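PDB 2OH3: COG1633: Uncharacterized conserved protein from Magnetospirillum magnetotacticum, which is of unknown function but binds zinc within a ferritin-like four-helix bundle of the rubrerythrin family. Local coordinates for residues Leu10-Ile14 with Ile57-Ser61; Asp45-Phe49 with Glu134-His138; Arg75-Pro79 with Tyr100-Asn104. The contacts are given in a common frame with arbitrary orientation. Where two conformers were deposited one is given. Numbering follows the deposited sequence.

Contact 1 of 3, residues Leu10-Ile14 with Ile57-Ser61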
loop_
_atom_site.group_PDB
_atom_site.type_symbol
_atom_site.label_atom_id
_atom_site.label_comp_id
_atom_site.label_asym_id
_atom_site.label_seq_id
_atom_site.Cartn_x
_atom_site.Cartn_y
_atom_site.Cartn_z
ATOM N N LEU A 10 6.838 -8.963 16.678
ATOM C CA LEU A 10 5.410 -9.205 16.749
ATOM C C LEU A 10 4.618 -8.107 16.012
ATOM O O LEU A 10 3.635 -8.416 15.354
ATOM C CB LEU A 10 4.964 -9.344 18.192
ATOM C CG LEU A 10 5.564 -10.585 18.898
ATOM C CD1 LEU A 10 5.085 -10.605 20.332
ATOM C CD2 LEU A 10 5.212 -11.892 18.158
ATOM N N ALA A 11 5.072 -6.863 16.070
ATOM C CA ALA A 11 4.448 -5.769 15.310
ATOM C C ALA A 11 4.546 -6.021 13.831
ATOM O O ALA A 11 3.572 -5.804 13.088
ATOM C CB ALA A 11 5.066 -4.400 15.672
ATOM N N HIS A 12 5.705 -6.494 13.386
ATOM C CA HIS A 12 5.872 -6.847 11.991
ATOM C C HIS A 12 4.939 -7.997 11.606
ATOM O O HIS A 12 4.162 -7.927 10.652
ATOM C CB HIS A 12 7.318 -7.214 11.679
ATOM C CG HIS A 12 8.166 -6.051 11.287
ATOM N ND1 HIS A 12 8.761 -5.208 12.212
ATOM C CD2 HIS A 12 8.559 -5.604 10.068
ATOM C CE1 HIS A 12 9.466 -4.287 11.579
ATOM N NE2 HIS A 12 9.356 -4.502 10.280
ATOM N N ALA A 13 4.980 -9.061 12.373
ATOM C CA ALA A 13 4.150 -10.202 12.087
ATOM C C ALA A 13 2.658 -9.874 12.016
ATOM O O ALA A 13 1.972 -10.338 11.100
ATOM C CB ALA A 13 4.438 -11.314 13.102
ATOM N N ILE A 14 2.133 -9.084 12.955
ATOM C CA ILE A 14 0.726 -8.716 12.936
ATOM C C ILE A 14 0.403 -7.905 11.679
ATOM O O ILE A 14 -0.636 -8.072 11.043
ATOM C CB ILE A 14 0.329 -7.872 14.161
ATOM C CG1 ILE A 14 0.339 -8.738 15.395
ATOM C CG2 ILE A 14 -1.074 -7.328 14.009
ATOM C CD1 ILE A 14 0.137 -7.953 16.689
ATOM N N ILE A 57 -0.730 -14.391 16.783
ATOM C CA ILE A 57 0.244 -13.334 17.002
ATOM C C ILE A 57 -0.335 -12.260 17.926
ATOM O O ILE A 57 0.370 -11.741 18.786
ATOM C CB ILE A 57 0.755 -12.749 15.658
ATOM C CG1 ILE A 57 1.416 -13.845 14.855
ATOM C CG2 ILE A 57 1.768 -11.651 15.895
ATOM C CD1 ILE A 57 1.494 -13.549 13.395
ATOM N N LYS A 58 -1.625 -11.965 17.783
ATOM C CA LYS A 58 -2.295 -10.986 18.640
ATOM C C LYS A 58 -2.334 -11.417 20.113
ATOM O O LYS A 58 -2.164 -10.581 21.019
ATOM C CB LYS A 58 -3.704 -10.704 18.132
ATOM C CG LYS A 58 -3.678 -9.774 16.897
ATOM C CD LYS A 58 -5.030 -9.716 16.148
ATOM C CE LYS A 58 -4.924 -8.895 14.846
ATOM N NZ LYS A 58 -6.266 -8.758 14.199
ATOM N N GLN A 59 -2.559 -12.711 20.346
ATOM C CA GLN A 59 -2.505 -13.248 21.698
ATOM C C GLN A 59 -1.096 -13.047 22.274
ATOM O O GLN A 59 -0.952 -12.552 23.374
ATOM C CB GLN A 59 -2.969 -14.708 21.746
ATOM C CG GLN A 59 -4.481 -14.844 21.979
ATOM C CD GLN A 59 -4.889 -14.619 23.433
ATOM O OE1 GLN A 59 -5.643 -13.690 23.746
ATOM N NE2 GLN A 59 -4.389 -15.467 24.334
ATOM N N ARG A 60 -0.062 -13.362 21.511
ATOM C CA ARG A 60 1.320 -13.135 21.977
ATOM C C ARG A 60 1.607 -11.663 22.348
ATOM O O ARG A 60 2.287 -11.347 23.355
ATOM C CB ARG A 60 2.323 -13.590 20.896
ATOM C CG ARG A 60 2.262 -15.048 20.571
ATOM C CD ARG A 60 3.360 -15.428 19.554
ATOM N NE ARG A 60 3.218 -16.840 19.189
ATOM C CZ ARG A 60 3.599 -17.860 19.940
ATOM N NH1 ARG A 60 4.199 -17.661 21.112
ATOM N NH2 ARG A 60 3.393 -19.097 19.523
ATOM N N SER A 61 1.038 -10.761 21.554
ATOM C CA SER A 61 1.420 -9.361 21.604
ATOM C C SER A 61 0.742 -8.603 22.717
ATOM O O SER A 61 1.145 -7.474 23.001
ATOM C CB SER A 61 1.131 -8.679 20.273
ATOM O OG SER A 61 -0.257 -8.684 20.038
#
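Residues Leu-10 to Ile-14 and Ile-57 to Ser-61 illustrate how two consecutive helices of a hairpin pack through apolar side chains. Their local axes approach to 9.7 Å with N-to-C directions 153° apart, so the pairing is antiparallel: the CA atoms of Leu-10 and Ser-61 face each other at one end, those of Ile-14 and Ile-57 at the other. Van der Waals contact does the work. Ile-57 fits among Leu-10, Ala-13 and Ile-14: its CG2 lies 3.3 Å from Ile-14 CG1 and 4.1 Å from Leu-10 CD2, while its CD1 reaches Ala-13 CB at 3.7 Å. Leu-10 CD1 extends the apolar surface to Arg-60 CB, 4.1 Å away, and Ile-14 CD1 touches the aliphatic CG of Lys-58 at 4.2 Å. The polar bond of Ser-61 is local: in the conformer given, Ser-61 OG donates to Lys-58 O at 2.9 Å, while Ile-14 CD1 packs 3.5 Å from that OG. The interface thus joins helix 6-33 to the C-terminal part of helix 37-61. Phe-131 of helix 122-148 touches both Ala-13 and Ile-57, and Leu-66, from a loop, lies on Ile-14 and Ser-61.

Contact 2 of 3, residues Asp45-Phe49 with Glu134-His138. With ZN (zinc ion), chain B.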
loop_
_atom_site.group_PDB
_atom_site.type_symbol
_atom_site.label_atom_id
_atom_site.label_comp_id
_atom_site.label_asym_id
_atom_site.label_seq_id
_atom_site.Cartn_x
_atom_site.Cartn_y
_atom_site.Cartn_z
ATOM N N ASP A 45 -8.459 -19.519 1.140
ATOM C CA ASP A 45 -7.751 -20.388 2.071
ATOM C C ASP A 45 -6.648 -19.582 2.748
ATOM O O ASP A 45 -6.488 -19.585 3.979
ATOM C CB ASP A 45 -7.201 -21.575 1.290
ATOM C CG ASP A 45 -6.562 -22.653 2.166
ATOM O OD1 ASP A 45 -7.113 -23.031 3.229
ATOM O OD2 ASP A 45 -5.492 -23.153 1.741
HETATM N N MSE A 46 -5.922 -18.846 1.930
HETATM C CA MSE A 46 -4.830 -18.005 2.399
HETATM C C MSE A 46 -5.318 -16.888 3.321
HETATM O O MSE A 46 -4.661 -16.592 4.316
HETATM C CB MSE A 46 -4.064 -17.410 1.211
HETATM C CG MSE A 46 -3.194 -18.362 0.308
HETATM SE SE MSE A 46 -1.731 -19.269 1.303
HETATM C CE MSE A 46 -1.081 -18.075 2.029
ATOM N N ALA A 47 -6.439 -16.259 2.977
ATOM C CA ALA A 47 -6.994 -15.181 3.777
ATOM C C ALA A 47 -7.400 -15.764 5.135
ATOM O O ALA A 47 -7.307 -15.095 6.152
ATOM C CB ALA A 47 -8.210 -14.563 3.103
ATOM N N ARG A 48 -7.883 -16.993 5.116
ATOM C CA ARG A 48 -8.297 -17.640 6.360
ATOM C C ARG A 48 -7.111 -17.990 7.225
ATOM O O ARG A 48 -7.180 -17.846 8.432
ATOM C CB ARG A 48 -9.151 -18.876 6.070
ATOM C CG ARG A 48 -9.579 -19.630 7.324
ATOM C CD ARG A 48 -10.496 -18.806 8.146
ATOM N NE ARG A 48 -10.896 -19.538 9.344
ATOM C CZ ARG A 48 -11.259 -18.966 10.489
ATOM N NH1 ARG A 48 -11.274 -17.632 10.619
ATOM N NH2 ARG A 48 -11.599 -19.738 11.524
ATOM N N PHE A 49 -6.020 -18.461 6.616
ATOM C CA PHE A 49 -4.796 -18.716 7.345
ATOM C C PHE A 49 -4.348 -17.395 8.014
ATOM O O PHE A 49 -3.930 -17.400 9.196
ATOM C CB PHE A 49 -3.689 -19.268 6.414
ATOM C CG PHE A 49 -2.324 -19.294 7.059
ATOM C CD1 PHE A 49 -1.537 -18.150 7.104
ATOM C CD2 PHE A 49 -1.847 -20.440 7.653
ATOM C CE1 PHE A 49 -0.265 -18.158 7.720
ATOM C CE2 PHE A 49 -0.581 -20.452 8.292
ATOM C CZ PHE A 49 0.202 -19.308 8.313
ATOM N N GLU A 134 6.856 -21.913 7.441
ATOM C CA GLU A 134 5.480 -21.966 6.956
ATOM C C GLU A 134 5.246 -21.066 5.728
ATOM O O GLU A 134 4.545 -21.474 4.807
ATOM C CB GLU A 134 4.479 -21.629 8.072
ATOM C CG GLU A 134 3.000 -21.662 7.651
ATOM C CD GLU A 134 2.367 -23.046 7.596
ATOM O OE1 GLU A 134 2.874 -23.999 8.230
ATOM O OE2 GLU A 134 1.324 -23.168 6.924
ATOM N N GLU A 135 5.812 -19.873 5.698
ATOM C CA GLU A 135 5.624 -19.030 4.544
ATOM C C GLU A 135 6.224 -19.693 3.340
ATOM O O GLU A 135 5.673 -19.580 2.260
ATOM C CB GLU A 135 6.193 -17.623 4.788
ATOM C CG GLU A 135 5.426 -16.928 5.921
ATOM C CD GLU A 135 3.926 -16.953 5.670
ATOM O OE1 GLU A 135 3.548 -16.639 4.550
ATOM O OE2 GLU A 135 3.133 -17.341 6.546
ATOM N N ALA A 136 7.323 -20.424 3.545
ATOM C CA ALA A 136 8.022 -21.173 2.489
ATOM C C ALA A 136 7.143 -22.255 1.901
ATOM O O ALA A 136 7.152 -22.501 0.693
ATOM C CB ALA A 136 9.322 -21.793 3.029
ATOM N N GLU A 137 6.333 -22.877 2.744
ATOM C CA GLU A 137 5.380 -23.868 2.244
ATOM C C GLU A 137 4.337 -23.178 1.381
ATOM O O GLU A 137 3.808 -23.785 0.476
ATOM C CB GLU A 137 4.680 -24.573 3.383
ATOM C CG GLU A 137 5.563 -25.491 4.124
ATOM C CD GLU A 137 4.827 -26.121 5.290
ATOM O OE1 GLU A 137 4.032 -27.056 5.052
ATOM O OE2 GLU A 137 5.026 -25.673 6.444
ATOM N N HIS A 138 4.020 -21.926 1.676
ATOM C CA HIS A 138 3.033 -21.192 0.847
ATOM C C HIS A 138 3.568 -20.874 -0.527
ATOM O O HIS A 138 2.850 -20.975 -1.522
ATOM C CB HIS A 138 2.615 -19.910 1.509
ATOM C CG HIS A 138 1.933 -20.121 2.815
ATOM N ND1 HIS A 138 1.595 -19.085 3.659
ATOM C CD2 HIS A 138 1.522 -21.256 3.429
ATOM C CE1 HIS A 138 1.018 -19.574 4.742
ATOM N NE2 HIS A 138 0.943 -20.884 4.624
HETATM ZN ZN ZN B . 2.021 -17.069 3.559
#
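This is an aromatic and metal-site contact between antiparallel helices 37-61 and 122-148, set across the interior of a ferritin-like four-helix bundle. The local axes, 171° apart in direction, come no closer than 13.1 Å, a separation bridged by long side chains. Phe-49 and His-138 form a T-shaped pair: the imidazole edge meets the phenyl face, with centroids 4.6 Å apart, planes at 89°, and His-138 CE1 3.5 Å from Phe-49 CE1. One face of the same imidazole carries Met-46, a selenomethionine here, whose SE stands 4.1 Å from the ring centroid in a Met-aromatic arrangement and whose CE is 3.3 Å from His-138 ND1. Segment 134-138 of helix 122-148 supplies two zinc ligands, Glu-135 OE1 at 1.9 Å from ZN and His-138 ND1 at 2.1 Å, while Glu-105 of helix 94-118 also binds the ion. On the side of the ring away from zinc, His-138 NE2 donates to Glu-134 OE2 at 3.3 Å, one turn back on the same helix. The chemistry follows from this division of the ring: ND1 binds zinc and NE2 is hydrogen-bonded to a carboxylate, with Phe-49 at the imidazole edge and Met-46 over one face, consistent with a ring held in a fixed orientation.

Contact 3 of 3, residues Arg75-Pro79 with Tyr100-Asn104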
loop_
_atom_site.group_PDB
_atom_site.type_symbol
_atom_site.label_atom_id
_atom_site.label_comp_id
_atom_site.label_asym_id
_atom_site.label_seq_id
_atom_site.Cartn_x
_atom_site.Cartn_y
_atom_site.Cartn_z
ATOM N N ARG A 75 3.357 -3.355 3.943
ATOM C CA ARG A 75 2.464 -3.435 2.772
ATOM C C ARG A 75 3.039 -4.314 1.653
ATOM O O ARG A 75 4.227 -4.277 1.361
ATOM C CB ARG A 75 2.162 -2.067 2.204
ATOM C CG ARG A 75 1.134 -1.290 2.952
ATOM C CD ARG A 75 0.859 -0.019 2.231
ATOM N NE ARG A 75 -0.318 0.640 2.775
ATOM C CZ ARG A 75 -0.884 1.697 2.233
ATOM N NH1 ARG A 75 -0.326 2.285 1.207
ATOM N NH2 ARG A 75 -1.964 2.226 2.783
ATOM N N TRP A 76 2.176 -5.069 0.985
ATOM C CA TRP A 76 2.551 -5.667 -0.296
ATOM C C TRP A 76 3.019 -4.615 -1.281
ATOM O O TRP A 76 2.544 -3.461 -1.273
ATOM C CB TRP A 76 1.374 -6.447 -0.883
ATOM C CG TRP A 76 1.070 -7.716 -0.166
ATOM C CD1 TRP A 76 1.368 -8.040 1.146
ATOM C CD2 TRP A 76 0.339 -8.830 -0.686
ATOM N NE1 TRP A 76 0.888 -9.300 1.441
ATOM C CE2 TRP A 76 0.238 -9.793 0.343
ATOM C CE3 TRP A 76 -0.225 -9.112 -1.929
ATOM C CZ2 TRP A 76 -0.373 -11.020 0.158
ATOM C CZ3 TRP A 76 -0.838 -10.340 -2.115
ATOM C CH2 TRP A 76 -0.905 -11.276 -1.071
ATOM N N LYS A 77 3.974 -5.000 -2.127
ATOM C CA LYS A 77 4.522 -4.126 -3.170
ATOM C C LYS A 77 3.385 -3.805 -4.127
ATOM O O LYS A 77 2.497 -4.597 -4.310
ATOM C CB LYS A 77 5.667 -4.840 -3.917
ATOM C CG LYS A 77 6.805 -3.974 -4.435
ATOM C CD LYS A 77 7.477 -4.595 -5.722
ATOM C CE LYS A 77 8.622 -3.742 -6.308
ATOM N NZ LYS A 77 9.828 -3.541 -5.398
ATOM N N THR A 78 3.365 -2.619 -4.709
ATOM C CA THR A 78 2.309 -2.321 -5.680
ATOM C C THR A 78 2.635 -3.161 -6.932
ATOM O O THR A 78 3.806 -3.339 -7.267
ATOM C CB THR A 78 2.171 -0.789 -6.010
ATOM O OG1 THR A 78 3.371 -0.306 -6.605
ATOM C CG2 THR A 78 1.847 0.048 -4.734
ATOM N N PRO A 79 1.609 -3.687 -7.609
ATOM C CA PRO A 79 1.827 -4.556 -8.772
ATOM C C PRO A 79 2.260 -3.745 -10.006
ATOM O O PRO A 79 2.291 -2.531 -9.936
ATOM C CB PRO A 79 0.450 -5.184 -8.988
ATOM C CG PRO A 79 -0.519 -4.146 -8.495
ATOM C CD PRO A 79 0.173 -3.493 -7.320
ATOM N N TYR A 100 1.630 -12.344 -8.276
ATOM C CA TYR A 100 1.631 -11.178 -7.387
ATOM C C TYR A 100 1.599 -11.668 -5.937
ATOM O O TYR A 100 2.355 -11.206 -5.034
ATOM C CB TYR A 100 0.376 -10.309 -7.693
ATOM C CG TYR A 100 0.173 -9.135 -6.743
ATOM C CD1 TYR A 100 1.175 -8.196 -6.564
ATOM C CD2 TYR A 100 -1.009 -8.977 -6.034
ATOM C CE1 TYR A 100 1.025 -7.135 -5.695
ATOM C CE2 TYR A 100 -1.175 -7.905 -5.166
ATOM C CZ TYR A 100 -0.148 -6.993 -5.017
ATOM O OH TYR A 100 -0.283 -5.915 -4.182
ATOM N N ALA A 101 0.721 -12.611 -5.693
ATOM C CA ALA A 101 0.591 -13.153 -4.325
ATOM C C ALA A 101 1.882 -13.829 -3.911
ATOM O O ALA A 101 2.419 -13.595 -2.839
ATOM C CB ALA A 101 -0.575 -14.163 -4.242
ATOM N N ARG A 102 2.422 -14.646 -4.803
ATOM C CA ARG A 102 3.698 -15.285 -4.549
ATOM C C ARG A 102 4.860 -14.327 -4.220
ATOM O O ARG A 102 5.639 -14.617 -3.323
ATOM C CB ARG A 102 4.077 -16.138 -5.737
ATOM C CG ARG A 102 5.327 -16.945 -5.503
ATOM C CD ARG A 102 5.710 -17.609 -6.802
ATOM N NE ARG A 102 7.026 -18.199 -6.682
ATOM C CZ ARG A 102 8.131 -17.718 -7.253
ATOM N NH1 ARG A 102 8.088 -16.615 -7.997
ATOM N NH2 ARG A 102 9.287 -18.351 -7.052
ATOM N N ASP A 103 5.035 -13.277 -5.028
ATOM C CA ASP A 103 6.014 -12.220 -4.742
ATOM C C ASP A 103 5.986 -11.701 -3.314
ATOM O O ASP A 103 7.010 -11.574 -2.647
ATOM C CB ASP A 103 5.780 -11.030 -5.661
ATOM C CG ASP A 103 6.373 -11.225 -7.016
ATOM O OD1 ASP A 103 7.067 -12.263 -7.227
ATOM O OD2 ASP A 103 6.073 -10.375 -7.893
ATOM N N ASN A 104 4.791 -11.434 -2.837
ATOM C CA ASN A 104 4.621 -10.926 -1.500
ATOM C C ASN A 104 4.712 -11.957 -0.386
ATOM O O ASN A 104 5.141 -11.631 0.702
ATOM C CB ASN A 104 3.356 -10.099 -1.489
ATOM C CG ASN A 104 3.513 -8.882 -2.319
ATOM O OD1 ASN A 104 4.228 -7.980 -1.918
ATOM N ND2 ASN A 104 2.910 -8.862 -3.531
#
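A crossover connection lying against its bundle is a recurring feature of ferritin-like folds, and here residues Arg-75 to Pro-79, from the long link between helices 37-61 and 94-118, run along helix 94-118. The segment is extended, close to polyproline II in its backbone angles, and antiparallel to the helix: Trp-76 lies near Asn-104 and Pro-79 near Tyr-100. Arg-75 turns from the helix to the dimer interface, where its NH1 forms a salt bridge with Glu-19 of the second subunit. Trp-76 instead points inward. Asn-104 CB sits over its five-membered ring in a CH-pi contact, 3.5 Å from the centroid, and the indole edge meets the face of Tyr-100 in an offset T-shaped pair, with centroids 5.4 Å apart and planes at 71°. Tyr-24 of helix 6-33 adds another edge-to-face partner, so the indole is held between helices. Lys-77 contributes its backbone at both ends: its N donates to Asn-104 OD1 at 3.0 Å, and its O accepts from Tyr-100 OH at 3.1 Å. Thr-78 points away from the helix and packs on Lys-77 of the second subunit. Pro-79 then returns to the helix, its CB 3.9 Å from Tyr-100 CE1. The amide of Asn-104 completes the pattern, since OD1 accepts from Lys-77 N while ND2 donates to Tyr-100 O at 2.8 Å.

The three contacts show how a four-helix bundle is tied together at different levels. Contacts 1 and 2 share helix 37-61 and interleave along the chain, their centres 16 Å apart: one pairs the two helices of the first hairpin at the end away from their connection, the other joins that hairpin to helix 122-148 at the zinc. Contact 3 follows contact 1 in sequence and is nested within the span that contact 2 closes, 14 Å from contact 2 and 21 Å from contact 1, between centres. It ends at Asn-104, immediately before the zinc ligand Glu-105. The crossover segment thus lies near the metal site while reaching the second subunit, with contact 1 farther along the bundle.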